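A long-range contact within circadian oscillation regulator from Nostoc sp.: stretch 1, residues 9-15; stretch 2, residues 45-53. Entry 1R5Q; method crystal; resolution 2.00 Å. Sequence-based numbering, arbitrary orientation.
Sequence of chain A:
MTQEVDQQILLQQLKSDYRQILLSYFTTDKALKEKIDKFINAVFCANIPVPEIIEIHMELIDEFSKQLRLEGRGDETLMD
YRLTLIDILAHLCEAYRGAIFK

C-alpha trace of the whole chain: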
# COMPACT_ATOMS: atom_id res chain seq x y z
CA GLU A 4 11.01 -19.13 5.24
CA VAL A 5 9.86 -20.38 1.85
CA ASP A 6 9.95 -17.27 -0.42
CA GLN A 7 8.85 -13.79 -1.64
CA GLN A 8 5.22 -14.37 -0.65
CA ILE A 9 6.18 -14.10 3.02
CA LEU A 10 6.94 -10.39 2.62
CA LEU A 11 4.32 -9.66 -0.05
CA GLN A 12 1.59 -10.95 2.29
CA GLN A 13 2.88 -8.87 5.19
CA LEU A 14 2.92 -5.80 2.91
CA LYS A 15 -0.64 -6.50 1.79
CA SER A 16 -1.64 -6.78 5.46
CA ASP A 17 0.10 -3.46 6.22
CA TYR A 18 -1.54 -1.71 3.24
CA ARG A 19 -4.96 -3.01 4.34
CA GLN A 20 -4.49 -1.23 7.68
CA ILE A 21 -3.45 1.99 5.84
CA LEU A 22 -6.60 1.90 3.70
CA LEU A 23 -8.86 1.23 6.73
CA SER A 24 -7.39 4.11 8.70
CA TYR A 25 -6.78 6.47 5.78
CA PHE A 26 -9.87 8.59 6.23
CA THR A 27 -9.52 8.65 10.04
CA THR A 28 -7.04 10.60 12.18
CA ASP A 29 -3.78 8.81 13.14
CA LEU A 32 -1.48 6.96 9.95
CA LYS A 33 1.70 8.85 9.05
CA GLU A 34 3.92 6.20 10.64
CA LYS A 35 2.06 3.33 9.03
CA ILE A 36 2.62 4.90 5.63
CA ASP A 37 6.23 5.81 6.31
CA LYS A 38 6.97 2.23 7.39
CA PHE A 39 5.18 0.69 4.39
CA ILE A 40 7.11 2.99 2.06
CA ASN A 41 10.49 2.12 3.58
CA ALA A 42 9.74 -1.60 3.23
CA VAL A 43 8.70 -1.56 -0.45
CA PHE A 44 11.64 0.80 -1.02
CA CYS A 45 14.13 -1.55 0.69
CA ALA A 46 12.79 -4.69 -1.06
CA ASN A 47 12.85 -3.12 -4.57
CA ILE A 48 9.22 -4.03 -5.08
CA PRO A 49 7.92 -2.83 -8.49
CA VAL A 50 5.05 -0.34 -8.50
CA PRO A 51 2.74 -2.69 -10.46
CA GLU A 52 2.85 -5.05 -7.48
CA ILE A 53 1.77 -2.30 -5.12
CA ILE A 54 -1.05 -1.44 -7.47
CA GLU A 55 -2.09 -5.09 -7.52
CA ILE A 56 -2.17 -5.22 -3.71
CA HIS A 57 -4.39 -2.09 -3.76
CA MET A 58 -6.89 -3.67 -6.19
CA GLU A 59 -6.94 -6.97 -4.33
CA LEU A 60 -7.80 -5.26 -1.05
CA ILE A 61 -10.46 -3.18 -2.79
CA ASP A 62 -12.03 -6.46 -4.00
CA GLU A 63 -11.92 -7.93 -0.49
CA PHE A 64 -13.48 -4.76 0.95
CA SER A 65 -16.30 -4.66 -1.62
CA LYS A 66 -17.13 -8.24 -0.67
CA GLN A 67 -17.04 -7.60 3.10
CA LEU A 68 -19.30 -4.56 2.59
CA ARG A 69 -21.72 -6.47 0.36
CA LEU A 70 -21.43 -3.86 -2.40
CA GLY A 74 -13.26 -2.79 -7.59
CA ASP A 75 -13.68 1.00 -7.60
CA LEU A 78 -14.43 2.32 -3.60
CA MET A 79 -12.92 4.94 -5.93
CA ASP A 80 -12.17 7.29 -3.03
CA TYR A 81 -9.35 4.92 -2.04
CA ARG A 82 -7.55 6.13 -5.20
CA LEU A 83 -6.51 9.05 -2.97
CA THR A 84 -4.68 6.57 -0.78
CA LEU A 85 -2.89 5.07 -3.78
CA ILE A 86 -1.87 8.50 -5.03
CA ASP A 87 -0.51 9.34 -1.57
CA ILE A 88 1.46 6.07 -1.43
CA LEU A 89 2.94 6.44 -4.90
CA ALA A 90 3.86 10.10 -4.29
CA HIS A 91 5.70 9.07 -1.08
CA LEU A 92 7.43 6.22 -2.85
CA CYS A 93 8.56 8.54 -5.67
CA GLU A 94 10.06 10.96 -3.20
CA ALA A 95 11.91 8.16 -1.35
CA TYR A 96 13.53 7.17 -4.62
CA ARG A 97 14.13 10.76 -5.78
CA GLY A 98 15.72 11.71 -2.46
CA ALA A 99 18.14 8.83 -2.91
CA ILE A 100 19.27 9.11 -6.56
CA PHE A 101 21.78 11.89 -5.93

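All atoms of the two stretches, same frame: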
# COMPACT_ATOMS: atom_id res chain seq x y z
N ILE A 9 6.18 -14.42 1.60
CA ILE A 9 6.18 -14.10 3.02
C ILE A 9 6.10 -12.58 3.22
O ILE A 9 5.26 -12.09 3.98
CB ILE A 9 7.45 -14.64 3.74
CG1 ILE A 9 7.37 -16.17 3.85
CG2 ILE A 9 7.57 -14.03 5.15
CD1 ILE A 9 8.47 -16.79 4.69
N LEU A 10 6.94 -11.84 2.50
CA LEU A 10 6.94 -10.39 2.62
C LEU A 10 5.75 -9.75 1.90
O LEU A 10 5.13 -8.83 2.44
CB LEU A 10 8.24 -9.80 2.07
CG LEU A 10 8.24 -8.28 1.96
CD1 LEU A 10 8.03 -7.65 3.34
CD2 LEU A 10 9.57 -7.84 1.35
N LEU A 11 5.44 -10.23 0.70
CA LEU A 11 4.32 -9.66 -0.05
C LEU A 11 2.99 -9.76 0.69
O LEU A 11 2.11 -8.91 0.50
CB LEU A 11 4.20 -10.31 -1.43
CG LEU A 11 5.34 -10.06 -2.44
CD1 LEU A 11 4.98 -10.65 -3.82
CD2 LEU A 11 5.59 -8.55 -2.58
N GLN A 12 2.83 -10.79 1.52
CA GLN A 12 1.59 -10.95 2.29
C GLN A 12 1.59 -10.00 3.48
O GLN A 12 0.55 -9.44 3.85
CB GLN A 12 1.40 -12.40 2.77
CG GLN A 12 0.83 -13.33 1.70
CD GLN A 12 -0.45 -12.78 1.05
OE1 GLN A 12 -0.51 -12.57 -0.17
NE2 GLN A 12 -1.48 -12.55 1.87
N GLN A 13 2.76 -9.80 4.08
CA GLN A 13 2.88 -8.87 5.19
C GLN A 13 2.59 -7.45 4.67
O GLN A 13 1.88 -6.67 5.31
CB GLN A 13 4.29 -8.93 5.80
CG GLN A 13 4.61 -10.24 6.54
CD GLN A 13 6.03 -10.30 7.11
OE1 GLN A 13 6.37 -11.24 7.84
NE2 GLN A 13 6.86 -9.31 6.77
N LEU A 14 3.14 -7.12 3.50
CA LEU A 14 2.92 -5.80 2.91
C LEU A 14 1.44 -5.58 2.61
O LEU A 14 0.92 -4.50 2.83
CB LEU A 14 3.76 -5.64 1.64
CG LEU A 14 5.25 -5.53 1.95
CD1 LEU A 14 6.05 -5.58 0.64
CD2 LEU A 14 5.51 -4.26 2.72
N LYS A 15 0.78 -6.60 2.08
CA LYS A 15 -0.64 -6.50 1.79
C LYS A 15 -1.39 -6.23 3.12
O LYS A 15 -2.28 -5.37 3.19
CB LYS A 15 -1.14 -7.79 1.13
CG LYS A 15 -2.64 -7.85 0.90
CD LYS A 15 -3.01 -8.87 -0.17
CE LYS A 15 -4.52 -9.00 -0.33
NZ LYS A 15 -4.90 -9.88 -1.48
N CYS A 45 13.02 -0.64 0.40
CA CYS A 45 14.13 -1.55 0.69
C CYS A 45 14.10 -2.89 -0.06
O CYS A 45 15.15 -3.43 -0.37
CB CYS A 45 14.20 -1.82 2.18
SG CYS A 45 14.71 -0.37 3.06
N ALA A 46 12.90 -3.41 -0.35
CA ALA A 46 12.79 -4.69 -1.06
C ALA A 46 12.73 -4.58 -2.59
O ALA A 46 12.57 -5.59 -3.27
CB ALA A 46 11.57 -5.47 -0.55
N ASN A 47 12.85 -3.36 -3.12
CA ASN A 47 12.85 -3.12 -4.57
C ASN A 47 11.59 -3.62 -5.25
O ASN A 47 11.62 -4.06 -6.40
CB ASN A 47 14.06 -3.80 -5.23
CG ASN A 47 14.39 -3.22 -6.59
OD1 ASN A 47 14.90 -3.90 -7.48
ND2 ASN A 47 14.12 -1.94 -6.75
N ILE A 48 10.48 -3.56 -4.54
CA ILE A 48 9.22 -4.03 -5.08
C ILE A 48 8.74 -3.08 -6.17
O ILE A 48 8.71 -1.88 -5.96
CB ILE A 48 8.17 -4.10 -3.96
CG1 ILE A 48 8.55 -5.26 -3.01
CG2 ILE A 48 6.77 -4.29 -4.56
CD1 ILE A 48 8.11 -5.03 -1.62
N PRO A 49 8.39 -3.62 -7.35
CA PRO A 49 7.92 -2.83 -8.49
C PRO A 49 6.56 -2.19 -8.18
O PRO A 49 5.74 -2.77 -7.47
CB PRO A 49 7.81 -3.86 -9.62
CG PRO A 49 8.65 -5.01 -9.18
CD PRO A 49 8.44 -5.05 -7.69
N VAL A 50 6.32 -1.02 -8.73
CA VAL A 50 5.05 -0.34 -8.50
C VAL A 50 3.84 -1.17 -8.93
O VAL A 50 2.84 -1.20 -8.23
CB VAL A 50 5.05 1.06 -9.20
CG1 VAL A 50 3.65 1.66 -9.19
CG2 VAL A 50 6.02 1.98 -8.47
N PRO A 51 3.92 -1.89 -10.07
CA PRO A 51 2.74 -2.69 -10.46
C PRO A 51 2.26 -3.66 -9.38
O PRO A 51 1.07 -3.98 -9.31
CB PRO A 51 3.21 -3.42 -11.72
CG PRO A 51 4.18 -2.42 -12.34
CD PRO A 51 4.97 -1.95 -11.11
N GLU A 52 3.19 -4.13 -8.55
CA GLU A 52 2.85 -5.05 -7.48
C GLU A 52 2.08 -4.33 -6.39
O GLU A 52 1.18 -4.89 -5.79
CB GLU A 52 4.11 -5.69 -6.88
CG GLU A 52 4.85 -6.58 -7.84
CD GLU A 52 5.06 -7.97 -7.26
OE1 GLU A 52 6.24 -8.37 -7.07
OE2 GLU A 52 4.04 -8.65 -7.00
N ILE A 53 2.45 -3.08 -6.14
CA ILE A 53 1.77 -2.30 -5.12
C ILE A 53 0.37 -2.01 -5.61
O ILE A 53 -0.60 -2.03 -4.84
CB ILE A 53 2.49 -0.96 -4.85
CG1 ILE A 53 3.88 -1.23 -4.28
CG2 ILE A 53 1.66 -0.12 -3.85
CD1 ILE A 53 4.74 0.02 -4.15

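Three leucines on one face of the helix spanning residues 9-15 pack against the segment 45-53, which leaves one helix and enters the next. The contact is largely apolar, with no hydrogen bond between the stretches, and buries 197 Å² in total. Ile9 lies out of reach. Leu10 directs its CA-to-CB bond toward the second stretch and, in a t, p rotamer, sets CD2 3.6 Å from Ala46 CB; the same Leu10 CD2 lies 4.3 Å from Ile48 CD1. The methyl of Ala46 offers a small apolar surface to Leu10. Leu11 starts sideways, but its m, t rotamer brings the end of the side chain nearer. Leu11 CD2 lies 4.4 Å from Ile48 CD1, while Leu11 CD1 lies 3.9 Å from Glu52 OE2, a van der Waals approach to the carboxylate of Glu52, a partly exposed residue. Gln12 and Gln13, both exposed, take no part, as befits polar side chains on the outer side of the helix. One turn after Leu10, Leu14 is buried and makes the closest contact, Leu14 CD1 to Ile48 CD1 at 3.1 Å, which is tight for two methyl groups. Ile48 thus meets all three leucines through its extended m, t side chain. Lys15 is out of reach, and its NZ is hydrogen-bonded elsewhere in the structure.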